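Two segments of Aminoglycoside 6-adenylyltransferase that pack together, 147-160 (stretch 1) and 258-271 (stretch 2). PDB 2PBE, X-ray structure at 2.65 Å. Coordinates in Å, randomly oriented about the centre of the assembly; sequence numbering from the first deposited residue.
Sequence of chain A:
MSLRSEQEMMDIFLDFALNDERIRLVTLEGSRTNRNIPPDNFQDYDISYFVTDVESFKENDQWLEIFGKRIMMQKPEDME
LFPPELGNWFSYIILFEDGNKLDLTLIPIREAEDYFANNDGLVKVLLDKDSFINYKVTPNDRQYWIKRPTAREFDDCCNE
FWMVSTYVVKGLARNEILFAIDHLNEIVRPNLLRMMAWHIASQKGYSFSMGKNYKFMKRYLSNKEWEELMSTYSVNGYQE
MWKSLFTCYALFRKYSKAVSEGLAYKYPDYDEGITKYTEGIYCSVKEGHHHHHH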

# COMPACT_ATOMS: atom_id res chain seq x y z
N LYS A 147 -3.21 -7.66 -3.36
CA LYS A 147 -4.36 -7.99 -4.20
C LYS A 147 -5.02 -9.19 -3.53
O LYS A 147 -4.41 -9.82 -2.67
CB LYS A 147 -3.91 -8.35 -5.61
CG LYS A 147 -2.78 -9.34 -5.70
CD LYS A 147 -2.68 -9.95 -7.09
CE LYS A 147 -3.78 -10.99 -7.30
NZ LYS A 147 -3.67 -12.11 -6.29
N ARG A 148 -6.26 -9.51 -3.92
CA ARG A 148 -7.00 -10.63 -3.31
C ARG A 148 -6.12 -11.88 -3.22
O ARG A 148 -5.62 -12.39 -4.23
CB ARG A 148 -8.29 -10.95 -4.09
CG ARG A 148 -9.33 -11.75 -3.26
CD ARG A 148 -10.15 -12.70 -4.13
NE ARG A 148 -9.22 -13.55 -4.88
CZ ARG A 148 -9.45 -14.80 -5.31
NH1 ARG A 148 -10.62 -15.38 -5.08
NH2 ARG A 148 -8.49 -15.47 -5.94
N PRO A 149 -5.93 -12.39 -2.00
CA PRO A 149 -5.09 -13.58 -1.89
C PRO A 149 -5.78 -14.83 -2.38
O PRO A 149 -7.01 -14.90 -2.39
CB PRO A 149 -4.79 -13.65 -0.39
CG PRO A 149 -6.05 -13.13 0.21
CD PRO A 149 -6.38 -11.94 -0.67
N THR A 150 -4.97 -15.79 -2.81
CA THR A 150 -5.50 -17.07 -3.23
C THR A 150 -5.46 -17.84 -1.91
O THR A 150 -4.83 -17.38 -0.95
CB THR A 150 -4.57 -17.75 -4.25
OG1 THR A 150 -3.29 -17.97 -3.66
CG2 THR A 150 -4.40 -16.86 -5.46
N ALA A 151 -6.14 -18.99 -1.86
CA ALA A 151 -6.17 -19.78 -0.63
C ALA A 151 -4.76 -20.06 -0.13
O ALA A 151 -4.46 -19.99 1.08
CB ALA A 151 -6.90 -21.09 -0.89
N ARG A 152 -3.87 -20.34 -1.08
CA ARG A 152 -2.49 -20.64 -0.77
C ARG A 152 -1.71 -19.42 -0.26
O ARG A 152 -1.00 -19.51 0.73
CB ARG A 152 -1.81 -21.20 -2.01
CG ARG A 152 -0.39 -21.60 -1.80
CD ARG A 152 0.10 -22.36 -3.00
NE ARG A 152 1.47 -22.78 -2.78
CZ ARG A 152 2.21 -23.41 -3.69
NH1 ARG A 152 1.71 -23.70 -4.88
NH2 ARG A 152 3.46 -23.74 -3.39
N GLU A 153 -1.85 -18.29 -0.95
CA GLU A 153 -1.15 -17.10 -0.52
C GLU A 153 -1.61 -16.76 0.89
O GLU A 153 -0.82 -16.36 1.74
CB GLU A 153 -1.44 -15.94 -1.46
CG GLU A 153 -0.69 -16.01 -2.76
CD GLU A 153 -1.16 -15.00 -3.77
OE1 GLU A 153 -0.41 -14.72 -4.73
OE2 GLU A 153 -2.28 -14.48 -3.63
N PHE A 154 -2.91 -16.95 1.13
CA PHE A 154 -3.48 -16.66 2.43
C PHE A 154 -2.79 -17.50 3.49
O PHE A 154 -2.28 -16.98 4.49
CB PHE A 154 -4.98 -16.96 2.42
CG PHE A 154 -5.62 -16.89 3.77
CD1 PHE A 154 -5.86 -15.64 4.39
CD2 PHE A 154 -5.93 -18.06 4.49
CE1 PHE A 154 -6.41 -15.57 5.70
CE2 PHE A 154 -6.47 -18.00 5.80
CZ PHE A 154 -6.71 -16.75 6.40
N ASP A 155 -2.78 -18.81 3.26
CA ASP A 155 -2.15 -19.74 4.17
C ASP A 155 -0.68 -19.38 4.37
O ASP A 155 -0.16 -19.47 5.47
CB ASP A 155 -2.28 -21.16 3.62
CG ASP A 155 -1.69 -22.18 4.54
OD1 ASP A 155 -0.45 -22.38 4.49
OD2 ASP A 155 -2.46 -22.77 5.33
N ASP A 156 -0.02 -18.95 3.30
CA ASP A 156 1.37 -18.56 3.43
C ASP A 156 1.56 -17.40 4.42
O ASP A 156 2.43 -17.46 5.28
CB ASP A 156 1.96 -18.17 2.08
CG ASP A 156 2.12 -19.35 1.13
OD1 ASP A 156 2.22 -20.50 1.59
OD2 ASP A 156 2.18 -19.11 -0.09
N CYS A 157 0.74 -16.36 4.31
CA CYS A 157 0.88 -15.24 5.22
C CYS A 157 0.72 -15.65 6.68
O CYS A 157 1.42 -15.14 7.55
CB CYS A 157 -0.13 -14.14 4.90
SG CYS A 157 0.14 -12.63 5.86
N CYS A 158 -0.19 -16.58 6.94
CA CYS A 158 -0.42 -17.04 8.30
C CYS A 158 0.75 -17.92 8.75
O CYS A 158 1.20 -17.83 9.90
CB CYS A 158 -1.72 -17.82 8.40
SG CYS A 158 -3.19 -16.84 8.05
N ASN A 159 1.25 -18.74 7.84
CA ASN A 159 2.36 -19.63 8.15
C ASN A 159 3.56 -18.81 8.58
O ASN A 159 4.10 -19.02 9.66
CB ASN A 159 2.69 -20.47 6.92
CG ASN A 159 3.57 -21.66 7.24
OD1 ASN A 159 3.11 -22.80 7.33
ND2 ASN A 159 4.85 -21.39 7.41
N GLU A 160 3.94 -17.85 7.76
CA GLU A 160 5.08 -16.99 8.04
C GLU A 160 4.89 -16.19 9.32
O GLU A 160 5.79 -16.10 10.16
CB GLU A 160 5.31 -16.02 6.88
CG GLU A 160 6.52 -15.09 7.03
CD GLU A 160 7.86 -15.82 6.93
OE1 GLU A 160 8.91 -15.13 6.91
OE2 GLU A 160 7.88 -17.07 6.89
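Stretch 2 258-271: AVSEGLAYKYPDYD

Stretch 2 runs along the side of stretch 1 as the end of one helix, an extended linker and the start of another helix. A264 takes positive phi (67/42), and Y265 N donates back to S260 O at 2.9 Å. From Y265 to P268 the chain is extended, and a new helix begins at Y270. The register rises in the same sense on both sides once the turn is passed: A151 lies by Y265 (CA to CA 5.7 Å), D155 by P268 (6.8 Å) and N159 by Y270 (6.7 Å), so the linker follows the 151-160 helix in its own direction.

The apolar contacts gather round F154, whose CA-to-CB bond points toward stretch 2. Its CZ meets S260 CB at 3.4 Å, CD1 meets V259 CG1 at 3.8 Å, and CE2 meets P268 CD at 3.7 Å, so one ring touches both the first helix and the linker. On the loop before the helix, P149 CG packs on L263 CD1 at 3.8 Å; one turn further along the helix from F154, C158 CB lies 3.9 Å from P268 CG and 3.7 Å from Y270 CD2.

Y265 covers the start of the stretch 1 helix. A151 CA stands 3.5 Å from the ring centroid, almost on the ring normal, a CH-pi contact made by the backbone carbon, with A151 CB 3.7 Å from Y265 CD1. The same side chain is anchored by its hydroxyl: Y265 OH donates to P149 O at 2.7 Å, tying the ring to the loop before the helix.

Polar contacts gather further along the helix. Y270 OH lies 3.0 Å from D155 OD1 and 3.0 Å from N159 OD1, acceptors one helical turn apart. A water bridges the middle, donating to D155 OD2 at 2.9 Å and to K266 O at 3.1 Å, so the water links the helix side chain to the linker's backbone.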

# COMPACT_ATOMS: atom_id res chain seq x y z
N ALA A 258 -11.27 -12.47 9.55
CA ALA A 258 -12.09 -11.64 8.68
C ALA A 258 -11.90 -11.98 7.20
O ALA A 258 -12.87 -12.10 6.44
CB ALA A 258 -11.76 -10.20 8.92
N VAL A 259 -10.64 -12.12 6.79
CA VAL A 259 -10.31 -12.43 5.41
C VAL A 259 -10.68 -13.85 5.03
O VAL A 259 -11.30 -14.09 3.99
CB VAL A 259 -8.79 -12.20 5.15
CG1 VAL A 259 -8.37 -12.78 3.82
CG2 VAL A 259 -8.47 -10.71 5.19
N SER A 260 -10.29 -14.80 5.87
CA SER A 260 -10.57 -16.21 5.62
C SER A 260 -12.05 -16.41 5.48
O SER A 260 -12.51 -17.20 4.65
CB SER A 260 -10.06 -17.06 6.78
OG SER A 260 -10.67 -16.64 7.98
N GLU A 261 -12.80 -15.70 6.31
CA GLU A 261 -14.24 -15.82 6.31
C GLU A 261 -14.84 -15.26 5.03
O GLU A 261 -15.70 -15.90 4.41
CB GLU A 261 -14.80 -15.09 7.52
CG GLU A 261 -16.26 -15.35 7.76
CD GLU A 261 -16.74 -14.67 9.02
OE1 GLU A 261 -16.08 -14.86 10.07
OE2 GLU A 261 -17.76 -13.94 8.94
N GLY A 262 -14.38 -14.08 4.62
CA GLY A 262 -14.90 -13.47 3.42
C GLY A 262 -14.60 -14.18 2.11
O GLY A 262 -15.36 -14.06 1.15
N LEU A 263 -13.49 -14.91 2.05
CA LEU A 263 -13.13 -15.60 0.81
C LEU A 263 -13.43 -17.08 0.91
O LEU A 263 -13.27 -17.81 -0.07
CB LEU A 263 -11.65 -15.38 0.49
CG LEU A 263 -11.24 -13.90 0.46
CD1 LEU A 263 -9.74 -13.76 0.49
CD2 LEU A 263 -11.83 -13.19 -0.76
N ALA A 264 -13.87 -17.51 2.08
CA ALA A 264 -14.21 -18.90 2.30
C ALA A 264 -12.96 -19.79 2.24
O ALA A 264 -12.97 -20.87 1.65
CB ALA A 264 -15.27 -19.37 1.25
N TYR A 265 -11.87 -19.31 2.84
CA TYR A 265 -10.65 -20.09 2.88
C TYR A 265 -10.56 -20.74 4.25
O TYR A 265 -11.14 -20.22 5.20
CB TYR A 265 -9.42 -19.20 2.66
CG TYR A 265 -9.30 -18.59 1.27
CD1 TYR A 265 -9.92 -19.19 0.14
CD2 TYR A 265 -8.56 -17.40 1.08
CE1 TYR A 265 -9.78 -18.61 -1.15
CE2 TYR A 265 -8.41 -16.81 -0.21
CZ TYR A 265 -9.02 -17.43 -1.32
OH TYR A 265 -8.90 -16.86 -2.56
N LYS A 266 -9.86 -21.87 4.34
CA LYS A 266 -9.72 -22.55 5.63
C LYS A 266 -8.88 -21.72 6.60
O LYS A 266 -7.79 -21.24 6.25
CB LYS A 266 -9.07 -23.93 5.45
CG LYS A 266 -8.91 -24.71 6.77
CD LYS A 266 -8.34 -26.12 6.58
CE LYS A 266 -6.84 -26.11 6.30
NZ LYS A 266 -6.28 -27.48 6.26
N TYR A 267 -9.39 -21.54 7.82
CA TYR A 267 -8.64 -20.81 8.83
C TYR A 267 -7.57 -21.80 9.30
O TYR A 267 -7.88 -22.92 9.68
CB TYR A 267 -9.54 -20.42 9.99
CG TYR A 267 -8.82 -19.56 10.99
CD1 TYR A 267 -8.49 -18.21 10.68
CD2 TYR A 267 -8.41 -20.10 12.23
CE1 TYR A 267 -7.75 -17.42 11.60
CE2 TYR A 267 -7.68 -19.32 13.17
CZ TYR A 267 -7.35 -17.99 12.85
OH TYR A 267 -6.59 -17.25 13.73
N PRO A 268 -6.29 -21.40 9.25
CA PRO A 268 -5.24 -22.32 9.69
C PRO A 268 -5.28 -22.66 11.16
O PRO A 268 -6.04 -22.07 11.92
CB PRO A 268 -3.96 -21.56 9.34
CG PRO A 268 -4.39 -20.66 8.23
CD PRO A 268 -5.72 -20.17 8.70
N ASP A 269 -4.44 -23.60 11.56
CA ASP A 269 -4.37 -24.01 12.95
C ASP A 269 -3.10 -23.46 13.59
O ASP A 269 -2.79 -23.77 14.76
CB ASP A 269 -4.42 -25.54 13.10
CG ASP A 269 -3.31 -26.25 12.33
OD1 ASP A 269 -2.13 -25.85 12.45
OD2 ASP A 269 -3.59 -27.22 11.61
N TYR A 270 -2.38 -22.64 12.83
CA TYR A 270 -1.16 -22.04 13.33
C TYR A 270 -1.44 -21.18 14.55
O TYR A 270 -0.66 -21.16 15.49
CB TYR A 270 -0.50 -21.19 12.25
CG TYR A 270 -0.36 -21.86 10.90
CD1 TYR A 270 0.08 -23.20 10.80
CD2 TYR A 270 -0.61 -21.14 9.71
CE1 TYR A 270 0.29 -23.81 9.52
CE2 TYR A 270 -0.41 -21.73 8.42
CZ TYR A 270 0.04 -23.06 8.34
OH TYR A 270 0.28 -23.65 7.11
N ASP A 271 -2.56 -20.46 14.52
CA ASP A 271 -2.97 -19.58 15.62
C ASP A 271 -3.00 -20.39 16.91
O ASP A 271 -2.22 -20.17 17.85
CB ASP A 271 -4.37 -19.02 15.31
CG ASP A 271 -4.98 -18.20 16.46
OD1 ASP A 271 -4.34 -18.03 17.52
OD2 ASP A 271 -6.13 -17.73 16.29
O HOH W 1 -5.07 -21.56 4.82